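Local coordinates for uncharacterized protein conserved in bacteria (Streptococcus suis, PDB 4FZ4) that probably binds host glycosaminoglycans as the GAG-binding domain of a streptococcal surface antigen that mediates attachment to host cells, at residues P27-A32 with N84-V89; A40-F45 with Y78-E83. All coordinates share one frame; numbering follows the deposited sequence.

Interaction 1. Residues P27-A32 with N84-V89; sequences PSYGDA and NYIRQV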
ATOM      1  N   PRO A  27       2.594  -3.558 -12.304  1.00 55.21           N
ATOM      2  CA  PRO A  27       3.514  -4.704 -12.348  1.00 50.74           C
ATOM      3  C   PRO A  27       4.097  -5.055 -10.977  1.00 53.49           C
ATOM      4  O   PRO A  27       4.350  -4.163 -10.164  1.00 56.01           O
ATOM      5  CB  PRO A  27       4.604  -4.236 -13.317  1.00 46.50           C
ATOM      6  CG  PRO A  27       3.874  -3.279 -14.228  1.00 51.17           C
ATOM      7  CD  PRO A  27       3.010  -2.511 -13.257  1.00 51.73           C
ATOM      8  N   SER A  28       4.309  -6.347 -10.718  1.00 45.15           N
ATOM      9  CA  SER A  28       4.888  -6.765  -9.445  1.00 52.04           C
ATOM     10  C   SER A  28       6.406  -6.685  -9.570  1.00 45.06           C
ATOM     11  O   SER A  28       6.953  -6.913 -10.647  1.00 45.14           O
ATOM     12  CB  SER A  28       4.471  -8.195  -9.094  1.00 66.59           C
ATOM     13  OG  SER A  28       4.925  -8.549  -7.794  1.00 73.75           O
ATOM     14  N   TYR A  29       7.082  -6.359  -8.474  1.00 38.31           N
ATOM     15  CA  TYR A  29       8.540  -6.226  -8.473  1.00 43.00           C
ATOM     16  C   TYR A  29       9.285  -7.545  -8.651  1.00 50.76           C
ATOM     17  O   TYR A  29      10.479  -7.549  -8.958  1.00 61.04           O
ATOM     18  CB  TYR A  29       8.993  -5.543  -7.182  1.00 47.90           C
ATOM     19  CG  TYR A  29       8.166  -5.940  -5.986  1.00 43.87           C
ATOM     20  CD1 TYR A  29       8.274  -7.215  -5.431  1.00 39.66           C
ATOM     21  CD2 TYR A  29       7.216  -5.060  -5.450  1.00 30.87           C
ATOM     22  CE1 TYR A  29       7.452  -7.612  -4.373  1.00 37.36           C
ATOM     23  CE2 TYR A  29       6.389  -5.447  -4.397  1.00 29.71           C
ATOM     24  CZ  TYR A  29       6.509  -6.726  -3.863  1.00 33.66           C
ATOM     25  OH  TYR A  29       5.670  -7.127  -2.842  1.00 33.14           O
ATOM     26  N   GLY A  30       8.589  -8.662  -8.461  1.00 53.24           N
ATOM     27  CA  GLY A  30       9.233  -9.952  -8.631  1.00 46.21           C
ATOM     28  C   GLY A  30       9.868 -10.576  -7.398  1.00 50.41           C
ATOM     29  O   GLY A  30       9.509 -10.261  -6.264  1.00 50.24           O
ATOM     30  N   ASP A  31      10.832 -11.466  -7.633  1.00 56.35           N
ATOM     31  CA  ASP A  31      11.522 -12.178  -6.560  1.00 62.60           C
ATOM     32  C   ASP A  31      12.892 -11.616  -6.180  1.00 60.62           C
ATOM     33  O   ASP A  31      13.640 -12.266  -5.445  1.00 59.07           O
ATOM     34  CB  ASP A  31      11.685 -13.660  -6.927  1.00 71.44           C
ATOM     35  CG  ASP A  31      10.356 -14.389  -7.047  1.00 76.31           C
ATOM     36  OD1 ASP A  31       9.560 -14.341  -6.083  1.00 75.20           O
ATOM     37  OD2 ASP A  31      10.114 -15.021  -8.101  1.00 80.71           O
ATOM     38  N   ALA A  32      13.239 -10.431  -6.676  1.00 52.29           N
ATOM     39  CA  ALA A  32      14.530  -9.847  -6.323  1.00 41.45           C
ATOM     40  C   ALA A  32      14.636  -9.798  -4.800  1.00 48.39           C
ATOM     41  O   ALA A  32      13.633  -9.613  -4.100  1.00 48.27           O
ATOM     42  CB  ALA A  32      14.656  -8.457  -6.904  1.00 48.00           C
ATOM     43  N   ASN A  84       1.665  -0.660  -3.687  1.00 24.72           N
ATOM     44  CA  ASN A  84       1.546   0.066  -4.946  1.00 16.41           C
ATOM     45  C   ASN A  84       2.779   0.954  -5.170  1.00 27.06           C
ATOM     46  O   ASN A  84       3.417   0.891  -6.218  1.00 25.36           O
ATOM     47  CB  ASN A  84       0.270   0.920  -4.913  1.00 20.18           C
ATOM     48  CG  ASN A  84      -0.111   1.452  -6.274  1.00 27.66           C
ATOM     49  OD1 ASN A  84       0.740   1.907  -7.032  1.00 32.46           O
ATOM     50  ND2 ASN A  84      -1.402   1.401  -6.592  1.00 27.21           N
ATOM     51  N   TYR A  85       3.089   1.805  -4.190  1.00 18.59           N
ATOM     52  CA  TYR A  85       4.265   2.661  -4.276  1.00 24.76           C
ATOM     53  C   TYR A  85       5.511   1.844  -4.583  1.00 26.68           C
ATOM     54  O   TYR A  85       6.294   2.198  -5.462  1.00 32.67           O
ATOM     55  CB  TYR A  85       4.493   3.398  -2.955  1.00 28.81           C
ATOM     56  CG  TYR A  85       3.470   4.465  -2.652  1.00 30.67           C
ATOM     57  CD1 TYR A  85       2.602   4.926  -3.650  1.00 29.52           C
ATOM     58  CD2 TYR A  85       3.410   5.064  -1.389  1.00 20.67           C
ATOM     59  CE1 TYR A  85       1.713   5.952  -3.408  1.00 23.90           C
ATOM     60  CE2 TYR A  85       2.517   6.105  -1.137  1.00 30.37           C
ATOM     61  CZ  TYR A  85       1.674   6.544  -2.159  1.00 32.31           C
ATOM     62  OH  TYR A  85       0.825   7.610  -1.952  1.00 37.43           O
ATOM     63  N   ILE A  86       5.696   0.745  -3.860  1.00 25.99           N
ATOM     64  CA  ILE A  86       6.878  -0.069  -4.080  1.00 23.95           C
ATOM     65  C   ILE A  86       6.908  -0.716  -5.469  1.00 33.27           C
ATOM     66  O   ILE A  86       7.973  -0.789  -6.094  1.00 34.57           O
ATOM     67  CB  ILE A  86       7.043  -1.122  -2.960  1.00 24.88           C
ATOM     68  CG1 ILE A  86       7.283  -0.395  -1.630  1.00 19.25           C
ATOM     69  CG2 ILE A  86       8.263  -2.014  -3.238  1.00 22.08           C
ATOM     70  CD1 ILE A  86       7.441  -1.321  -0.440  1.00 27.95           C
ATOM     71  N   ARG A  87       5.757  -1.173  -5.962  1.00 28.35           N
ATOM     72  CA  ARG A  87       5.724  -1.752  -7.296  1.00 23.01           C
ATOM     73  C   ARG A  87       6.152  -0.699  -8.302  1.00 27.01           C
ATOM     74  O   ARG A  87       6.834  -1.016  -9.272  1.00 37.39           O
ATOM     75  CB  ARG A  87       4.324  -2.254  -7.666  1.00 27.68           C
ATOM     76  CG  ARG A  87       4.020  -3.655  -7.142  1.00 32.48           C
ATOM     77  CD  ARG A  87       2.720  -4.205  -7.703  1.00 29.58           C
ATOM     78  NE  ARG A  87       2.152  -5.202  -6.802  1.00 35.65           N
ATOM     79  CZ  ARG A  87       1.062  -5.917  -7.055  1.00 38.01           C
ATOM     80  NH1 ARG A  87       0.406  -5.755  -8.198  1.00 34.96           N
ATOM     81  NH2 ARG A  87       0.613  -6.780  -6.152  1.00 37.74           N
ATOM     82  N   GLN A  88       5.760   0.555  -8.070  1.00 26.06           N
ATOM     83  CA  GLN A  88       6.118   1.644  -8.985  1.00 27.87           C
ATOM     84  C   GLN A  88       7.612   1.956  -8.974  1.00 26.47           C
ATOM     85  O   GLN A  88       8.229   2.080 -10.023  1.00 36.91           O
ATOM     86  CB  GLN A  88       5.324   2.913  -8.650  1.00 25.53           C
ATOM     87  CG  GLN A  88       3.821   2.836  -8.997  1.00 15.58           C
ATOM     88  CD  GLN A  88       3.067   4.084  -8.538  1.00 20.78           C
ATOM     89  OE1 GLN A  88       3.347   5.194  -8.989  1.00 33.55           O
ATOM     90  NE2 GLN A  88       2.118   3.905  -7.628  1.00 23.87           N
ATOM     91  N   VAL A  89       8.196   2.074  -7.786  1.00 32.19           N
ATOM     92  CA  VAL A  89       9.622   2.362  -7.674  1.00 27.57           C
ATOM     93  C   VAL A  89      10.439   1.220  -8.278  1.00 28.57           C
ATOM     94  O   VAL A  89      11.423   1.454  -8.975  1.00 35.29           O
ATOM     95  CB  VAL A  89      10.035   2.544  -6.215  1.00 34.98           C
ATOM     96  CG1 VAL A  89      11.520   2.850  -6.131  1.00 39.71           C
ATOM     97  CG2 VAL A  89       9.216   3.655  -5.591  1.00 23.49           C
TER
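Pro27, Ser28 and Tyr29 pack against Arg87 and Ile86 in a loop-on-helix contact. The loop joins helix 3-23 to helix 36-55, and its first half runs across one face of helix 66-95. The backbones come close: the CA atoms of Tyr29 and Arg87 are 5.4 Å apart. Arg87 carries most of the contact. Its CG is anti to the carbonyl carbon (chi1 -84°), which turns CG toward the backbone carbonyl of Pro27. The extended chain then carries CD past that carbonyl, with Arg87 CD 3.0 Å from Pro27 O. CB and CG of Arg87 are almost as near to the same oxygen. Farther out, Ser28 CB sits over one face of the guanidinium, 4.4 Å from Arg87 NE. Tyr29 touches with CD2 and CE2. Its CD2 is 3.9 Å from Arg87 CG and equally far from Ile86 CG2, so the two helix residues share one ring position. The Tyr29 side chain crosses that of Arg87 at about a right angle. Ring and guanidinium planes stand 82° apart, so these two flat groups are not stacked. The polar ends have partners just outside the segments. Glu83 OE1 is hydrogen-bonded to Tyr29 OH, and Glu83 OE2 forms a salt bridge with Arg87 NE. Arg87 NH1 bonds to Val26 O. Tyr29 also meets the ring of Tyr35 and touches Gln38 of helix 36-55. The direct contact is therefore van der Waals packing of aliphatic carbons against a ring and a carbonyl. The bonds from Tyr29 to Glu83 and from Arg87 to Val26 tie loop to helix, while Glu83 holds the Arg87 guanidinium from within the helix.

Interaction 2. Residues A40-F45 with Y78-E83; sequences ALWEEF and YQIKVE. With NO3 (nitrate ion), chain D.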
ATOM      1  N   ALA A  40       6.670 -10.869   0.954  1.00 35.87           N
ATOM      2  CA  ALA A  40       6.052 -11.735   1.954  1.00 39.14           C
ATOM      3  C   ALA A  40       5.156 -10.933   2.879  1.00 43.02           C
ATOM      4  O   ALA A  40       4.162 -11.447   3.398  1.00 51.42           O
ATOM      5  CB  ALA A  40       7.122 -12.457   2.765  1.00 51.40           C
ATOM      6  N   LEU A  41       5.506  -9.670   3.097  1.00 35.38           N
ATOM      7  CA  LEU A  41       4.700  -8.817   3.965  1.00 34.60           C
ATOM      8  C   LEU A  41       3.362  -8.549   3.275  1.00 33.47           C
ATOM      9  O   LEU A  41       2.295  -8.741   3.857  1.00 38.14           O
ATOM     10  CB  LEU A  41       5.432  -7.502   4.240  1.00 34.31           C
ATOM     11  CG  LEU A  41       4.874  -6.683   5.399  1.00 33.94           C
ATOM     12  CD1 LEU A  41       4.873  -7.546   6.656  1.00 32.43           C
ATOM     13  CD2 LEU A  41       5.716  -5.423   5.596  1.00 29.25           C
ATOM     14  N   TRP A  42       3.427  -8.121   2.020  1.00 30.06           N
ATOM     15  CA  TRP A  42       2.217  -7.858   1.257  1.00 39.39           C
ATOM     16  C   TRP A  42       1.350  -9.120   1.175  1.00 36.08           C
ATOM     17  O   TRP A  42       0.125  -9.058   1.297  1.00 40.33           O
ATOM     18  CB  TRP A  42       2.573  -7.384  -0.157  1.00 44.91           C
ATOM     19  CG  TRP A  42       1.378  -7.340  -1.055  1.00 38.59           C
ATOM     20  CD1 TRP A  42       1.222  -7.993  -2.244  1.00 27.33           C
ATOM     21  CD2 TRP A  42       0.146  -6.653  -0.806  1.00 30.96           C
ATOM     22  NE1 TRP A  42      -0.034  -7.758  -2.748  1.00 30.72           N
ATOM     23  CE2 TRP A  42      -0.717  -6.940  -1.886  1.00 24.14           C
ATOM     24  CE3 TRP A  42      -0.313  -5.824   0.225  1.00 27.98           C
ATOM     25  CZ2 TRP A  42      -2.017  -6.429  -1.968  1.00 21.47           C
ATOM     26  CZ3 TRP A  42      -1.607  -5.310   0.147  1.00 17.66           C
ATOM     27  CH2 TRP A  42      -2.447  -5.619  -0.946  1.00 22.97           C
ATOM     28  N   GLU A  43       2.000 -10.263   0.966  1.00 36.70           N
ATOM     29  CA  GLU A  43       1.312 -11.551   0.865  1.00 38.34           C
ATOM     30  C   GLU A  43       0.424 -11.768   2.079  1.00 43.43           C
ATOM     31  O   GLU A  43      -0.695 -12.267   1.964  1.00 58.49           O
ATOM     32  CB  GLU A  43       2.335 -12.687   0.793  1.00 35.89           C
ATOM     33  CG  GLU A  43       2.112 -13.676  -0.319  1.00 44.01           C
ATOM     34  CD  GLU A  43       3.094 -13.492  -1.455  1.00 55.58           C
ATOM     35  OE1 GLU A  43       3.038 -12.437  -2.121  1.00 65.66           O
ATOM     36  OE2 GLU A  43       3.930 -14.399  -1.675  1.00 55.88           O
ATOM     37  N   GLU A  44       0.944 -11.391   3.244  1.00 35.41           N
ATOM     38  CA  GLU A  44       0.229 -11.541   4.504  1.00 40.63           C
ATOM     39  C   GLU A  44      -0.912 -10.554   4.630  1.00 32.08           C
ATOM     40  O   GLU A  44      -2.016 -10.923   5.038  1.00 39.58           O
ATOM     41  CB  GLU A  44       1.191 -11.364   5.680  1.00 48.63           C
ATOM     42  CG  GLU A  44       2.313 -12.374   5.683  1.00 58.23           C
ATOM     43  CD  GLU A  44       1.800 -13.802   5.725  1.00 63.90           C
ATOM     44  OE1 GLU A  44       1.287 -14.216   6.785  1.00 62.73           O
ATOM     45  OE2 GLU A  44       1.903 -14.504   4.694  1.00 68.51           O
ATOM     46  N   PHE A  45      -0.644  -9.292   4.305  1.00 23.57           N
ATOM     47  CA  PHE A  45      -1.689  -8.278   4.386  1.00 27.55           C
ATOM     48  C   PHE A  45      -2.809  -8.661   3.407  1.00 31.25           C
ATOM     49  O   PHE A  45      -3.994  -8.446   3.688  1.00 33.73           O
ATOM     50  CB  PHE A  45      -1.140  -6.884   4.030  1.00 29.41           C
ATOM     51  CG  PHE A  45      -0.120  -6.340   5.015  1.00 22.43           C
ATOM     52  CD1 PHE A  45      -0.301  -6.475   6.386  1.00 20.71           C
ATOM     53  CD2 PHE A  45       0.999  -5.654   4.565  1.00 22.15           C
ATOM     54  CE1 PHE A  45       0.624  -5.931   7.298  1.00 22.83           C
ATOM     55  CE2 PHE A  45       1.926  -5.105   5.470  1.00 20.76           C
ATOM     56  CZ  PHE A  45       1.733  -5.248   6.832  1.00 20.53           C
ATOM     57  N   TYR A  78      -4.186   1.354   3.347  1.00 29.02           N
ATOM     58  CA  TYR A  78      -2.849   1.931   3.403  1.00 26.55           C
ATOM     59  C   TYR A  78      -1.769   0.913   3.058  1.00 29.83           C
ATOM     60  O   TYR A  78      -0.711   1.276   2.539  1.00 27.50           O
ATOM     61  CB  TYR A  78      -2.612   2.558   4.780  1.00 27.44           C
ATOM     62  CG  TYR A  78      -3.484   3.779   4.976  1.00 27.51           C
ATOM     63  CD1 TYR A  78      -3.218   4.958   4.287  1.00 31.39           C
ATOM     64  CD2 TYR A  78      -4.642   3.721   5.759  1.00 32.01           C
ATOM     65  CE1 TYR A  78      -4.084   6.051   4.361  1.00 27.07           C
ATOM     66  CE2 TYR A  78      -5.522   4.810   5.841  1.00 31.59           C
ATOM     67  CZ  TYR A  78      -5.232   5.972   5.137  1.00 35.91           C
ATOM     68  OH  TYR A  78      -6.075   7.059   5.215  1.00 47.03           O
ATOM     69  N   GLN A  79      -2.041  -0.362   3.326  1.00 23.53           N
ATOM     70  CA  GLN A  79      -1.087  -1.420   3.001  1.00 22.45           C
ATOM     71  C   GLN A  79      -1.092  -1.597   1.492  1.00 23.36           C
ATOM     72  O   GLN A  79      -0.066  -1.914   0.883  1.00 34.45           O
ATOM     73  CB  GLN A  79      -1.479  -2.729   3.691  1.00 20.15           C
ATOM     74  CG  GLN A  79      -1.423  -2.628   5.198  1.00 24.66           C
ATOM     75  CD  GLN A  79      -2.191  -3.717   5.910  1.00 27.48           C
ATOM     76  OE1 GLN A  79      -2.208  -3.758   7.144  1.00 27.83           O
ATOM     77  NE2 GLN A  79      -2.839  -4.601   5.150  1.00 22.99           N
ATOM     78  N   ILE A  80      -2.256  -1.391   0.884  1.00 28.25           N
ATOM     79  CA  ILE A  80      -2.371  -1.500  -0.569  1.00 23.85           C
ATOM     80  C   ILE A  80      -1.543  -0.393  -1.221  1.00 26.86           C
ATOM     81  O   ILE A  80      -0.838  -0.625  -2.208  1.00 34.70           O
ATOM     82  CB  ILE A  80      -3.832  -1.352  -1.028  1.00 29.26           C
ATOM     83  CG1 ILE A  80      -4.622  -2.608  -0.632  1.00 26.58           C
ATOM     84  CG2 ILE A  80      -3.885  -1.112  -2.546  1.00 14.97           C
ATOM     85  CD1 ILE A  80      -6.125  -2.463  -0.799  1.00 21.95           C
ATOM     86  N   LYS A  81      -1.625   0.814  -0.662  1.00 32.59           N
ATOM     87  CA  LYS A  81      -0.865   1.939  -1.198  1.00 30.07           C
ATOM     88  C   LYS A  81       0.633   1.646  -1.187  1.00 29.81           C
ATOM     89  O   LYS A  81       1.333   1.872  -2.181  1.00 30.47           O
ATOM     90  CB  LYS A  81      -1.147   3.210  -0.395  1.00 33.26           C
ATOM     91  CG  LYS A  81      -2.076   4.178  -1.104  1.00 47.15           C
ATOM     92  CD  LYS A  81      -1.513   4.528  -2.481  1.00 56.15           C
ATOM     93  CE  LYS A  81      -2.473   5.376  -3.299  1.00 59.25           C
ATOM     94  NZ  LYS A  81      -1.959   5.576  -4.690  1.00 61.36           N
ATOM     95  N   VAL A  82       1.124   1.134  -0.062  1.00 26.78           N
ATOM     96  CA  VAL A  82       2.541   0.817   0.058  1.00 19.35           C
ATOM     97  C   VAL A  82       2.980  -0.184  -1.011  1.00 23.33           C
ATOM     98  O   VAL A  82       3.969   0.041  -1.708  1.00 34.38           O
ATOM     99  CB  VAL A  82       2.870   0.290   1.486  1.00 29.24           C
ATOM    100  CG1 VAL A  82       4.317  -0.193   1.564  1.00 28.52           C
ATOM    101  CG2 VAL A  82       2.662   1.413   2.495  1.00 15.66           C
ATOM    102  N   GLU A  83       2.245  -1.283  -1.141  1.00 30.17           N
ATOM    103  CA  GLU A  83       2.561  -2.294  -2.145  1.00 22.13           C
ATOM    104  C   GLU A  83       2.571  -1.614  -3.510  1.00 26.96           C
ATOM    105  O   GLU A  83       3.378  -1.933  -4.381  1.00 33.83           O
ATOM    106  CB  GLU A  83       1.495  -3.392  -2.112  1.00 22.16           C
ATOM    107  CG  GLU A  83       1.482  -4.300  -3.319  1.00 27.90           C
ATOM    108  CD  GLU A  83       2.729  -5.166  -3.446  1.00 34.27           C
ATOM    109  OE1 GLU A  83       3.677  -4.990  -2.645  1.00 36.90           O
ATOM    110  OE2 GLU A  83       2.760  -6.026  -4.356  1.00 43.06           O
TER
HETATM  111  N   NO3 D 303      -5.161  -6.271   6.641  1.00 66.93           N
HETATM  112  O1  NO3 D 303      -4.262  -6.792   5.672  1.00 60.79           O
HETATM  113  O2  NO3 D 303      -6.565  -6.357   6.435  1.00 45.24           O
HETATM  114  O3  NO3 D 303      -4.652  -5.677   7.831  1.00 80.00           O
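Gln79 NE2 gives a hydrogen bond of 2.7 Å to O1 of a nitrate ion. The bond is fairly straight, with an N-H...O angle of 157°. The nitrate probably comes from the crystallisation liquor. The amide that holds it is stacked on the ring of Phe45, tilted somewhat from parallel. Gln79 CD is 3.4 Å from Phe45 CD1. Behind the amide, Gln79 CG makes a CH-pi contact, 3.9 Å from the centroid of the Phe45 ring. One turn along each helix, Trp42 meets Glu83 in a similar way. Glu83 CG lies 3.6 Å from the centroid of the five-membered ring of Trp42, nearly on the ring normal. The chain then bends at chi2, and the carboxylate lies almost flat on the indole, with planes 11° apart. Glu83 OE2 is 3.3 Å from Trp42 CD1. At the far end of the indole, Trp42 CH2 packs on Ile80 CG1 at 3.7 Å. Helices 36-55 and 66-95 run roughly antiparallel here, their local axes 150° apart. Those axes come within 10.4 Å of each other. Leu23 of helix 3-23 touches both Trp42 and Glu83. Each aromatic residue thus has a flat polar group stacked on its face. Both oxygens of the buried Glu83 carboxylate have partners, Arg87 among them, and that positive charge would favour the charged form of Glu83.

In the fold
The two contacts lie 11 Å apart, centre to centre, and share helix 66-95. Segment 78-83 leads directly into 84-89. In chain order, 27-32 and 40-45 come first, then 78-83 and 84-89, so the pairing of 40-45 with 78-83 falls between the two ends of interaction 1. Interaction 2 joins helices 36-55 and 66-95 near the centre of the chain. Interaction 1 lays the connection before helix 36-55 on the same helix 66-95. The two contacts meet at Glu83. Together they form continuous packing within one all-helical domain, whose family assignment is consistent with glycosaminoglycan binding.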